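Local coordinates for beta-xylosidase (Uncultured organism, PDB 4MLG), which probably releases xylose by hydrolysis from the non-reducing ends of xylo-oligosaccharides, as a calcium-containing beta-propeller of glycoside hydrolase family 43, at residues 2-7 and 304-309; 57-62 and 283-288; 134-139 and 222-227; 183-188 and 200-205. All blocks are in the same frame, centred on the assembly; numbering follows the deposited sequence.

Interaction 1. Residues 2-7 and 304-309; sequences KEPRYL and KVAELK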
# COMPACT_ATOMS: atom_id res chain seq x y z
N LYS A 2 3.10 25.88 -37.89
CA LYS A 2 1.71 26.10 -38.25
C LYS A 2 0.90 24.82 -38.06
O LYS A 2 -0.29 24.86 -37.78
CB LYS A 2 1.59 26.59 -39.69
CG LYS A 2 2.27 27.92 -39.96
CD LYS A 2 2.12 28.34 -41.41
CE LYS A 2 2.81 29.67 -41.68
NZ LYS A 2 2.69 30.09 -43.10
N GLU A 3 1.58 23.68 -38.23
CA GLU A 3 0.95 22.38 -38.06
C GLU A 3 1.67 21.58 -36.98
O GLU A 3 2.88 21.70 -36.83
CB GLU A 3 0.95 21.61 -39.38
CG GLU A 3 0.27 22.34 -40.53
CD GLU A 3 -1.22 22.51 -40.32
OE1 GLU A 3 -1.82 21.70 -39.58
OE2 GLU A 3 -1.80 23.46 -40.89
N PRO A 4 0.92 20.76 -36.23
CA PRO A 4 1.48 19.89 -35.20
C PRO A 4 2.52 18.93 -35.77
O PRO A 4 2.29 18.33 -36.82
CB PRO A 4 0.27 19.11 -34.69
CG PRO A 4 -0.89 19.99 -34.99
CD PRO A 4 -0.55 20.67 -36.28
N ARG A 5 3.64 18.78 -35.08
CA ARG A 5 4.74 17.96 -35.56
C ARG A 5 4.91 16.69 -34.72
O ARG A 5 5.00 16.76 -33.50
CB ARG A 5 6.05 18.76 -35.55
CG ARG A 5 7.28 17.95 -35.89
CD ARG A 5 8.56 18.71 -35.58
NE ARG A 5 9.75 17.90 -35.82
CZ ARG A 5 10.98 18.28 -35.50
NH1 ARG A 5 11.20 19.45 -34.93
NH2 ARG A 5 12.01 17.47 -35.75
N TYR A 6 4.95 15.55 -35.39
CA TYR A 6 5.23 14.28 -34.73
C TYR A 6 6.73 14.12 -34.53
O TYR A 6 7.51 14.28 -35.47
CB TYR A 6 4.66 13.11 -35.53
CG TYR A 6 3.16 12.99 -35.45
CD1 TYR A 6 2.55 12.27 -34.43
CD2 TYR A 6 2.34 13.59 -36.41
CE1 TYR A 6 1.17 12.16 -34.35
CE2 TYR A 6 0.96 13.48 -36.34
CZ TYR A 6 0.39 12.76 -35.31
OH TYR A 6 -0.98 12.65 -35.23
N LEU A 7 7.14 13.80 -33.30
CA LEU A 7 8.55 13.78 -32.95
C LEU A 7 9.20 12.40 -33.07
O LEU A 7 10.31 12.27 -33.59
CB LEU A 7 8.75 14.33 -31.53
CG LEU A 7 8.21 15.74 -31.31
CD1 LEU A 7 8.39 16.16 -29.86
CD2 LEU A 7 8.89 16.72 -32.24
N LYS A 304 3.28 14.21 -29.98
CA LYS A 304 3.32 15.29 -30.95
C LYS A 304 3.36 16.65 -30.25
O LYS A 304 3.01 16.76 -29.08
CB LYS A 304 2.11 15.21 -31.88
CG LYS A 304 0.77 15.22 -31.15
CD LYS A 304 -0.38 14.91 -32.10
CE LYS A 304 -0.43 15.89 -33.25
NZ LYS A 304 -1.55 15.60 -34.19
N VAL A 305 3.79 17.67 -30.97
CA VAL A 305 3.92 19.00 -30.38
C VAL A 305 3.22 20.07 -31.22
O VAL A 305 3.37 20.11 -32.44
CB VAL A 305 5.41 19.38 -30.15
CG1 VAL A 305 6.22 19.17 -31.42
CG2 VAL A 305 5.53 20.81 -29.65
N ALA A 306 2.45 20.92 -30.54
CA ALA A 306 1.78 22.04 -31.19
C ALA A 306 2.10 23.33 -30.44
O ALA A 306 2.19 23.33 -29.21
CB ALA A 306 0.29 21.81 -31.24
N GLU A 307 2.26 24.42 -31.18
CA GLU A 307 2.57 25.70 -30.57
C GLU A 307 1.39 26.24 -29.78
O GLU A 307 0.26 26.26 -30.26
CB GLU A 307 3.00 26.72 -31.64
CG GLU A 307 3.39 28.07 -31.08
CD GLU A 307 3.97 29.00 -32.13
OE1 GLU A 307 4.00 28.61 -33.32
OE2 GLU A 307 4.40 30.11 -31.77
N LEU A 308 1.67 26.68 -28.55
CA LEU A 308 0.63 27.23 -27.68
C LEU A 308 0.76 28.74 -27.59
O LEU A 308 1.86 29.27 -27.41
CB LEU A 308 0.73 26.60 -26.29
CG LEU A 308 -0.41 26.92 -25.31
CD1 LEU A 308 -0.99 25.64 -24.75
CD2 LEU A 308 0.08 27.83 -24.19
N LYS A 309 -0.36 29.44 -27.72
CA LYS A 309 -0.36 30.90 -27.70
C LYS A 309 -1.35 31.46 -26.69
O LYS A 309 -2.42 30.89 -26.46
CB LYS A 309 -0.66 31.45 -29.10
CG LYS A 309 0.40 31.11 -30.13
CD LYS A 309 0.04 31.66 -31.50
CE LYS A 309 1.11 31.35 -32.53
NZ LYS A 309 0.75 31.84 -33.88

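Interaction 2. Residues 57-62 and 283-288; sequences DDVEQG and KWYLFH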
# COMPACT_ATOMS: atom_id res chain seq x y z
N ASP A 57 17.02 20.29 -29.74
CA ASP A 57 17.67 21.60 -29.71
C ASP A 57 16.75 22.64 -30.34
O ASP A 57 16.80 23.82 -30.00
CB ASP A 57 19.01 21.56 -30.45
CG ASP A 57 20.12 20.95 -29.61
OD1 ASP A 57 20.14 21.20 -28.39
OD2 ASP A 57 20.96 20.21 -30.17
N ASP A 58 15.90 22.18 -31.26
CA ASP A 58 14.92 23.04 -31.91
C ASP A 58 13.61 22.28 -32.08
O ASP A 58 13.56 21.25 -32.76
CB ASP A 58 15.44 23.51 -33.27
CG ASP A 58 14.48 24.45 -33.97
OD1 ASP A 58 13.79 25.22 -33.26
OD2 ASP A 58 14.41 24.42 -35.21
N VAL A 59 12.58 22.73 -31.40
CA VAL A 59 11.32 22.02 -31.41
C VAL A 59 10.68 21.99 -32.80
O VAL A 59 10.21 20.96 -33.24
CB VAL A 59 10.33 22.64 -30.42
CG1 VAL A 59 8.99 21.93 -30.48
CG2 VAL A 59 10.88 22.57 -29.02
N GLU A 60 10.66 23.13 -33.46
CA GLU A 60 10.05 23.23 -34.78
C GLU A 60 10.68 22.54 -35.99
O GLU A 60 9.98 21.92 -36.77
CB GLU A 60 9.74 24.68 -35.09
CG GLU A 60 8.53 25.18 -34.32
CD GLU A 60 8.67 26.61 -33.93
OE1 GLU A 60 9.77 26.99 -33.50
OE2 GLU A 60 7.69 27.35 -34.07
N GLN A 61 11.99 22.64 -36.17
CA GLN A 61 12.65 21.92 -37.25
C GLN A 61 13.82 21.05 -36.81
O GLN A 61 14.53 20.50 -37.63
CB GLN A 61 13.06 22.85 -38.40
CG GLN A 61 12.78 22.28 -39.78
CD GLN A 61 12.09 23.25 -40.71
OE1 GLN A 61 12.11 24.46 -40.48
NE2 GLN A 61 11.49 22.74 -41.77
N GLY A 62 14.01 20.95 -35.50
CA GLY A 62 15.14 20.24 -34.92
C GLY A 62 15.15 18.73 -35.00
O GLY A 62 14.12 18.09 -35.01
N LYS A 283 8.94 30.72 -27.24
CA LYS A 283 7.63 30.23 -27.65
C LYS A 283 7.14 29.10 -26.75
O LYS A 283 7.93 28.31 -26.25
CB LYS A 283 7.66 29.76 -29.10
CG LYS A 283 8.10 30.83 -30.09
CD LYS A 283 8.12 30.29 -31.51
CE LYS A 283 8.58 31.36 -32.48
NZ LYS A 283 8.62 30.87 -33.88
N TRP A 284 5.83 29.04 -26.55
CA TRP A 284 5.22 28.00 -25.74
C TRP A 284 4.75 26.84 -26.61
O TRP A 284 4.30 27.04 -27.74
CB TRP A 284 4.06 28.56 -24.92
CG TRP A 284 4.49 29.48 -23.82
CD1 TRP A 284 4.80 30.81 -23.93
CD2 TRP A 284 4.66 29.15 -22.44
NE1 TRP A 284 5.15 31.32 -22.71
CE2 TRP A 284 5.07 30.32 -21.77
CE3 TRP A 284 4.50 27.98 -21.69
CZ2 TRP A 284 5.33 30.35 -20.40
CZ3 TRP A 284 4.76 28.01 -20.33
CH2 TRP A 284 5.17 29.19 -19.70
N TYR A 285 4.85 25.62 -26.08
CA TYR A 285 4.47 24.43 -26.82
C TYR A 285 3.57 23.51 -25.99
O TYR A 285 3.74 23.40 -24.78
CB TYR A 285 5.71 23.67 -27.30
CG TYR A 285 6.59 24.46 -28.23
CD1 TYR A 285 6.37 24.44 -29.60
CD2 TYR A 285 7.63 25.23 -27.75
CE1 TYR A 285 7.18 25.17 -30.46
CE2 TYR A 285 8.44 25.97 -28.60
CZ TYR A 285 8.21 25.93 -29.96
OH TYR A 285 9.01 26.65 -30.81
N LEU A 286 2.62 22.86 -26.66
CA LEU A 286 1.77 21.88 -26.00
C LEU A 286 2.10 20.48 -26.49
O LEU A 286 1.54 20.01 -27.48
CB LEU A 286 0.29 22.19 -26.27
CG LEU A 286 -0.73 21.23 -25.64
CD1 LEU A 286 -0.73 21.35 -24.13
CD2 LEU A 286 -2.12 21.45 -26.21
N PHE A 287 3.02 19.82 -25.79
CA PHE A 287 3.36 18.43 -26.11
C PHE A 287 2.19 17.54 -25.71
O PHE A 287 1.67 17.65 -24.61
CB PHE A 287 4.63 18.00 -25.38
CG PHE A 287 5.87 18.72 -25.84
CD1 PHE A 287 6.69 18.15 -26.80
CD2 PHE A 287 6.21 19.95 -25.31
CE1 PHE A 287 7.84 18.81 -27.22
CE2 PHE A 287 7.35 20.61 -25.73
CZ PHE A 287 8.16 20.04 -26.68
N HIS A 288 1.79 16.65 -26.62
CA HIS A 288 0.68 15.73 -26.35
C HIS A 288 0.78 14.50 -27.25
O HIS A 288 1.84 14.21 -27.79
CB HIS A 288 -0.67 16.44 -26.54
CG HIS A 288 -0.86 17.05 -27.89
ND1 HIS A 288 -0.15 18.16 -28.31
CD2 HIS A 288 -1.68 16.72 -28.91
CE1 HIS A 288 -0.53 18.47 -29.54
NE2 HIS A 288 -1.45 17.61 -29.93

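Interaction 3. Residues 134-139 and 222-227; sequences SMDPCI and FEASWM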
# COMPACT_ATOMS: atom_id res chain seq x y z
N SER A 134 -2.24 6.51 -5.90
CA SER A 134 -2.69 6.92 -7.23
C SER A 134 -1.52 7.11 -8.20
O SER A 134 -0.46 6.52 -8.01
CB SER A 134 -3.56 8.18 -7.15
OG SER A 134 -4.17 8.44 -8.40
N MET A 135 -1.72 7.93 -9.22
CA MET A 135 -0.72 8.06 -10.28
C MET A 135 -0.68 9.44 -10.94
O MET A 135 -1.19 10.42 -10.39
CB MET A 135 -0.95 6.99 -11.34
CG MET A 135 -2.41 6.63 -11.54
SD MET A 135 -3.40 8.00 -12.18
CE MET A 135 -3.41 7.62 -13.93
N ASP A 136 -0.07 9.50 -12.12
CA ASP A 136 0.12 10.74 -12.87
C ASP A 136 0.69 11.90 -12.05
O ASP A 136 0.04 12.93 -11.90
CB ASP A 136 -1.19 11.17 -13.55
CG ASP A 136 -1.50 10.35 -14.79
OD1 ASP A 136 -0.84 9.32 -15.00
OD2 ASP A 136 -2.42 10.73 -15.54
N PRO A 137 1.91 11.74 -11.52
CA PRO A 137 2.50 12.81 -10.73
C PRO A 137 3.05 13.94 -11.60
O PRO A 137 3.51 13.69 -12.72
CB PRO A 137 3.65 12.11 -10.01
CG PRO A 137 4.07 11.05 -10.95
CD PRO A 137 2.80 10.56 -11.60
N CYS A 138 2.99 15.16 -11.08
CA CYS A 138 3.59 16.32 -11.73
C CYS A 138 4.41 17.08 -10.70
O CYS A 138 3.89 17.47 -9.65
CB CYS A 138 2.50 17.22 -12.31
SG CYS A 138 3.06 18.88 -12.76
N ILE A 139 5.69 17.30 -10.98
CA ILE A 139 6.56 17.97 -10.03
C ILE A 139 6.83 19.42 -10.43
O ILE A 139 7.43 19.68 -11.47
CB ILE A 139 7.89 17.23 -9.85
CG1 ILE A 139 7.66 15.73 -9.80
CG2 ILE A 139 8.59 17.72 -8.59
CD1 ILE A 139 6.81 15.28 -8.62
N PHE A 222 -9.96 14.50 -14.17
CA PHE A 222 -9.88 13.06 -14.39
C PHE A 222 -8.45 12.57 -14.15
O PHE A 222 -8.22 11.69 -13.33
CB PHE A 222 -10.34 12.68 -15.80
CG PHE A 222 -10.51 11.20 -16.01
CD1 PHE A 222 -11.73 10.58 -15.76
CD2 PHE A 222 -9.46 10.43 -16.47
CE1 PHE A 222 -11.88 9.22 -15.95
CE2 PHE A 222 -9.61 9.06 -16.67
CZ PHE A 222 -10.82 8.46 -16.41
N GLU A 223 -7.50 13.16 -14.87
CA GLU A 223 -6.09 12.77 -14.76
C GLU A 223 -5.18 13.79 -15.44
O GLU A 223 -5.62 14.87 -15.84
CB GLU A 223 -5.86 11.39 -15.38
CG GLU A 223 -6.07 11.36 -16.88
CD GLU A 223 -5.73 10.02 -17.50
OE1 GLU A 223 -5.59 9.04 -16.74
OE2 GLU A 223 -5.61 9.95 -18.74
N ALA A 224 -3.90 13.44 -15.56
CA ALA A 224 -2.90 14.25 -16.26
C ALA A 224 -2.69 15.64 -15.67
O ALA A 224 -2.80 16.64 -16.37
CB ALA A 224 -3.23 14.34 -17.75
N SER A 225 -2.38 15.70 -14.38
CA SER A 225 -2.10 16.98 -13.72
C SER A 225 -0.86 17.65 -14.29
O SER A 225 0.15 16.99 -14.54
CB SER A 225 -1.94 16.78 -12.21
OG SER A 225 -3.17 16.49 -11.58
N TRP A 226 -0.93 18.96 -14.49
CA TRP A 226 0.23 19.74 -14.91
C TRP A 226 0.12 21.18 -14.42
O TRP A 226 -0.97 21.74 -14.36
CB TRP A 226 0.41 19.70 -16.43
CG TRP A 226 1.68 20.34 -16.88
CD1 TRP A 226 1.85 21.63 -17.31
CD2 TRP A 226 2.98 19.73 -16.94
NE1 TRP A 226 3.16 21.85 -17.64
CE2 TRP A 226 3.88 20.70 -17.42
CE3 TRP A 226 3.46 18.45 -16.64
CZ2 TRP A 226 5.23 20.44 -17.61
CZ3 TRP A 226 4.81 18.19 -16.82
CH2 TRP A 226 5.68 19.18 -17.30
N MET A 227 1.26 21.77 -14.08
CA MET A 227 1.30 23.12 -13.53
C MET A 227 2.42 23.94 -14.16
O MET A 227 3.56 23.48 -14.21
CB MET A 227 1.49 23.07 -12.01
CG MET A 227 1.55 24.43 -11.34
SD MET A 227 -0.07 25.20 -11.17
CE MET A 227 -0.87 24.04 -10.07

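Interaction 4. Residues 183-188 and 200-205; sequences PKVVRL and RDLMIL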
# COMPACT_ATOMS: atom_id res chain seq x y z
N PRO A 183 -7.83 16.72 -7.62
CA PRO A 183 -6.45 16.25 -7.71
C PRO A 183 -5.72 16.58 -6.41
O PRO A 183 -6.18 17.44 -5.66
CB PRO A 183 -5.88 17.07 -8.87
CG PRO A 183 -6.74 18.29 -8.93
CD PRO A 183 -8.11 17.82 -8.56
N LYS A 184 -4.61 15.90 -6.14
CA LYS A 184 -3.91 16.09 -4.88
C LYS A 184 -2.64 16.90 -5.04
O LYS A 184 -1.98 16.84 -6.07
CB LYS A 184 -3.60 14.74 -4.23
CG LYS A 184 -4.84 13.95 -3.84
CD LYS A 184 -5.64 14.69 -2.79
CE LYS A 184 -6.90 13.92 -2.40
NZ LYS A 184 -7.67 14.63 -1.35
N VAL A 185 -2.30 17.66 -4.00
CA VAL A 185 -1.07 18.45 -3.98
C VAL A 185 -0.31 18.18 -2.68
O VAL A 185 -0.91 18.10 -1.61
CB VAL A 185 -1.37 19.96 -4.12
CG1 VAL A 185 -2.44 20.39 -3.12
CG2 VAL A 185 -0.10 20.78 -3.94
N VAL A 186 1.00 18.01 -2.78
CA VAL A 186 1.82 17.77 -1.61
C VAL A 186 3.22 18.36 -1.79
O VAL A 186 3.80 18.28 -2.88
CB VAL A 186 1.90 16.26 -1.26
CG1 VAL A 186 2.51 15.46 -2.40
CG2 VAL A 186 2.67 16.04 0.03
N ARG A 187 3.75 18.97 -0.74
CA ARG A 187 5.09 19.54 -0.79
C ARG A 187 6.13 18.47 -0.49
O ARG A 187 6.00 17.70 0.46
CB ARG A 187 5.22 20.71 0.20
CG ARG A 187 6.58 21.39 0.18
CD ARG A 187 6.62 22.59 1.12
NE ARG A 187 6.39 22.22 2.51
CZ ARG A 187 7.35 21.89 3.37
NH1 ARG A 187 8.61 21.87 2.98
NH2 ARG A 187 7.04 21.57 4.62
N LEU A 188 7.17 18.42 -1.31
CA LEU A 188 8.27 17.48 -1.12
C LEU A 188 9.35 18.10 -0.23
O LEU A 188 9.62 19.29 -0.32
CB LEU A 188 8.87 17.07 -2.46
CG LEU A 188 7.97 16.27 -3.40
CD1 LEU A 188 8.60 16.19 -4.79
CD2 LEU A 188 7.73 14.88 -2.84
N ARG A 200 -3.19 17.15 0.05
CA ARG A 200 -4.50 17.75 0.25
C ARG A 200 -5.18 18.05 -1.08
O ARG A 200 -4.54 18.05 -2.13
CB ARG A 200 -4.38 19.02 1.09
CG ARG A 200 -3.24 19.94 0.68
CD ARG A 200 -3.11 21.13 1.62
NE ARG A 200 -1.74 21.30 2.09
CZ ARG A 200 -1.34 22.30 2.87
NH1 ARG A 200 -2.20 23.23 3.26
NH2 ARG A 200 -0.07 22.38 3.25
N ASP A 201 -6.49 18.30 -1.02
CA ASP A 201 -7.26 18.62 -2.21
C ASP A 201 -6.77 19.90 -2.88
O ASP A 201 -6.61 20.93 -2.22
CB ASP A 201 -8.75 18.76 -1.87
CG ASP A 201 -9.41 17.43 -1.59
OD1 ASP A 201 -8.97 16.41 -2.16
OD2 ASP A 201 -10.39 17.40 -0.81
N LEU A 202 -6.52 19.82 -4.18
CA LEU A 202 -6.32 21.02 -4.99
C LEU A 202 -7.67 21.39 -5.58
O LEU A 202 -8.04 20.90 -6.65
CB LEU A 202 -5.32 20.77 -6.11
CG LEU A 202 -4.95 22.03 -6.91
CD1 LEU A 202 -4.01 22.92 -6.11
CD2 LEU A 202 -4.35 21.68 -8.26
N MET A 203 -8.41 22.23 -4.86
CA MET A 203 -9.78 22.56 -5.24
C MET A 203 -9.86 23.23 -6.61
O MET A 203 -9.23 24.26 -6.85
CB MET A 203 -10.43 23.45 -4.18
CG MET A 203 -10.36 22.87 -2.78
SD MET A 203 -11.04 23.98 -1.53
CE MET A 203 -12.78 23.93 -1.94
N ILE A 204 -10.64 22.63 -7.51
CA ILE A 204 -10.94 23.25 -8.79
C ILE A 204 -12.38 23.75 -8.75
O ILE A 204 -13.31 22.98 -8.47
CB ILE A 204 -10.74 22.27 -9.96
CG1 ILE A 204 -9.36 21.62 -9.87
CG2 ILE A 204 -10.88 23.00 -11.29
CD1 ILE A 204 -9.05 20.69 -11.02
N LEU A 205 -12.57 25.04 -9.02
CA LEU A 205 -13.87 25.68 -8.80
C LEU A 205 -14.56 26.15 -10.08
O LEU A 205 -14.00 26.10 -11.17
CB LEU A 205 -13.70 26.87 -7.86
CG LEU A 205 -13.02 26.62 -6.52
CD1 LEU A 205 -12.98 27.89 -5.69
CD2 LEU A 205 -13.71 25.50 -5.76

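Interaction 1. Residues 2-7 and 304-309
Arg5 and Val305 form an antiparallel hydrogen-bonded pair. Arg5 N donates to Val305 O at 3.0 Å, and Val305 N returns a bond to Arg5 O at 2.9 Å. Tyr6 and Lys304 are the next, non-hydrogen-bonded pair.

Their side chains lie side by side and point the same way. Lys304 CB sits over one face of the Tyr6 ring, 4.2 Å from its centroid. A bend at chi3 (-58°) sets Lys304 CE against Pro4 CB at 3.6 Å. Lys304 NZ donates to Tyr6 OH at 3.2 Å. Asp290 joins this polar end: OD1 hydrogen-bonds to Tyr6 OH, and OD2 makes a salt bridge with Lys304 NZ. A phenylalanine in place of Tyr6 would probably leave Lys304 NZ and Asp290 OD1 each without the hydroxyl that links them. The Arg5 guanidinium leads away and hydrogen-bonds to Gly62 O through NH2.

Apolar contacts flank the pair. Leu7 CD2 packs on Val305 CG1 at 3.7 Å, and Pro4 CG on Ala306 CB.

Strand 5-6 is an outermost strand of a four-stranded antiparallel sheet. Strand 302-308 lies between it and strand 283-290. The N-terminal strand thus completes the C-terminal blade, consistent with ring closure in a propeller.

Interaction 2. Residues 57-62 and 283-288
Val59 and Glu60 meet the Tyr285 side chain from two directions, one over the ring and one at its hydroxyl end. The loop that carries them is shaped in part by Asp58. Its OD2 accepts from Gln61 N at 3.2 Å, which is an Asx motif. The N-H comes from well above the carboxylate plane.

Val59 follows. Its CG1 stands anti to the backbone N (chi1 178°) and lies over one face of the Tyr285 ring, 3.9 Å from the centroid. This is a CH-pi contact, offset toward the rim at CD1 and CE1. The same methyl reaches Phe287 CZ at 4.3 Å. One branch of Val59 therefore touches two aromatic rings of the strand. Leu25 and Val305 also pack on this valine.

Glu60 is next. Glu60 OE1 lies near the plane of the Tyr285 ring, at its edge, with the carboxylate turned nearly perpendicular to the ring. Tyr285 OH and Glu60 OE1 are 2.8 Å apart, but the hydrogen bond between them is weak. Glu60 OE2 and Lys283 NZ form a long salt bridge of 3.6 Å, their side chains crossing at about a right angle. The stronger partner of Glu60 OE2 is the N-terminal amino group of Met1, which hydrogen-bonds to it.

The loop joins strands 50-56 and 64-72 of one antiparallel sheet, and 283-288 belongs to another. The arrangement fits the packing of the first blade of a beta-propeller against the last.

Interaction 3. Residues 134-139 and 222-227
Asp136 meets Ala224 and Glu223 where two blades of the beta-propeller come together near the centre of the chain. Segments 135-138 and 223-227 run almost parallel, joined mainly through side chains of the first.

Asp136 CG is anti to the carbonyl carbon (chi1 -76°). Its OD2 accepts from Ala224 N at 3.1 Å through the anti lone pair. An alanine in place of Asp136 would probably leave Ala224 N without this acceptor and open a gap beside Glu223 CB.

Glu223 CG lies between the backbone N and the carbonyl carbon (chi1 66°), and the chain beyond is extended. Glu223 OE1 lies 3.8 Å from Asp136 OD2, the two carboxylate planes about 45° apart. Met135 brings CE to 3.8 Å from Glu223 OE1. Asp136 also packs on Asp85 and His274 of the calcium site, consistent with a place in the active-site pocket of a family 43 propeller. A sulfate ion, probably from the crystallisation liquor, lies about 3 Å from the Asp136 side chain.

Farther along, Trp226 NE1 bonds to Ile277 O. The thiol sulfur of Cys138 is anti to its backbone N and meets the indole obliquely, with Cys138 SG 3.9 Å from Trp226 CE3.

Interaction 4. Residues 183-188 and 200-205
A beta hairpin built from strands 184-188 and 200-205 brings these segments together. Val185 and Arg200 form an antiparallel hydrogen-bonded pair. Val185 N donates to Arg200 O at 2.9 Å, and Arg200 N donates to Val185 O at 3.0 Å. Past the pair of Lys184 and Asp201, Leu202 N donates to Pro183 O at 2.8 Å in a nearly straight bond (169°).

Lys184 and Asp201 carry the polar side-chain contact. The two lie side by side and point the same way. A bend at chi2 (-63°) lays Lys184 CD near Arg200 O. Lys184 NZ and Asp201 OD1 form a salt bridge, though the model places them so close that its length is doubtful.

Apolar groups pack around the Pro183 end. Pro183 CG touches Leu202 CB at 4.0 Å. Pro183 CD meets Ile204 CD1 at 3.9 Å, the two side chains crossing at about a right angle. Phe236 of strand 233-239 packs on Pro183, Leu202 and Ile204 together. Val185 CG1 rests on Arg200 CG at 3.9 Å. The charged end of Arg200 is paired elsewhere, with Glu197 OE1.

Strand 184-188 also pairs with 147-151, which in turn pairs with 138-141. Four antiparallel strands in this order are typical of a propeller blade, and this hairpin forms its outer half.

Interactions 1 and 2 share a sheet through the neighbouring strands 302-308 and 283-290, and their centres are 7 Å apart. The N-terminal segment links them again, since Arg5 of interaction 1 reaches the loop 57-62 of interaction 2. Interactions 3 and 4 also touch, with centres 10 Å apart: Ser225 OG packs 3.9 Å from Pro183 CB. Interaction 4 lies across the chain's centre from interactions 1 and 2, both about 29 Å away centre to centre. Interaction 3 is nearest the calcium ion, about 4 Å from the Trp226 side chain. Centred about 4 Å from the chain's centre, it probably borders the active-site pocket; the others lie 14 to 18 Å out.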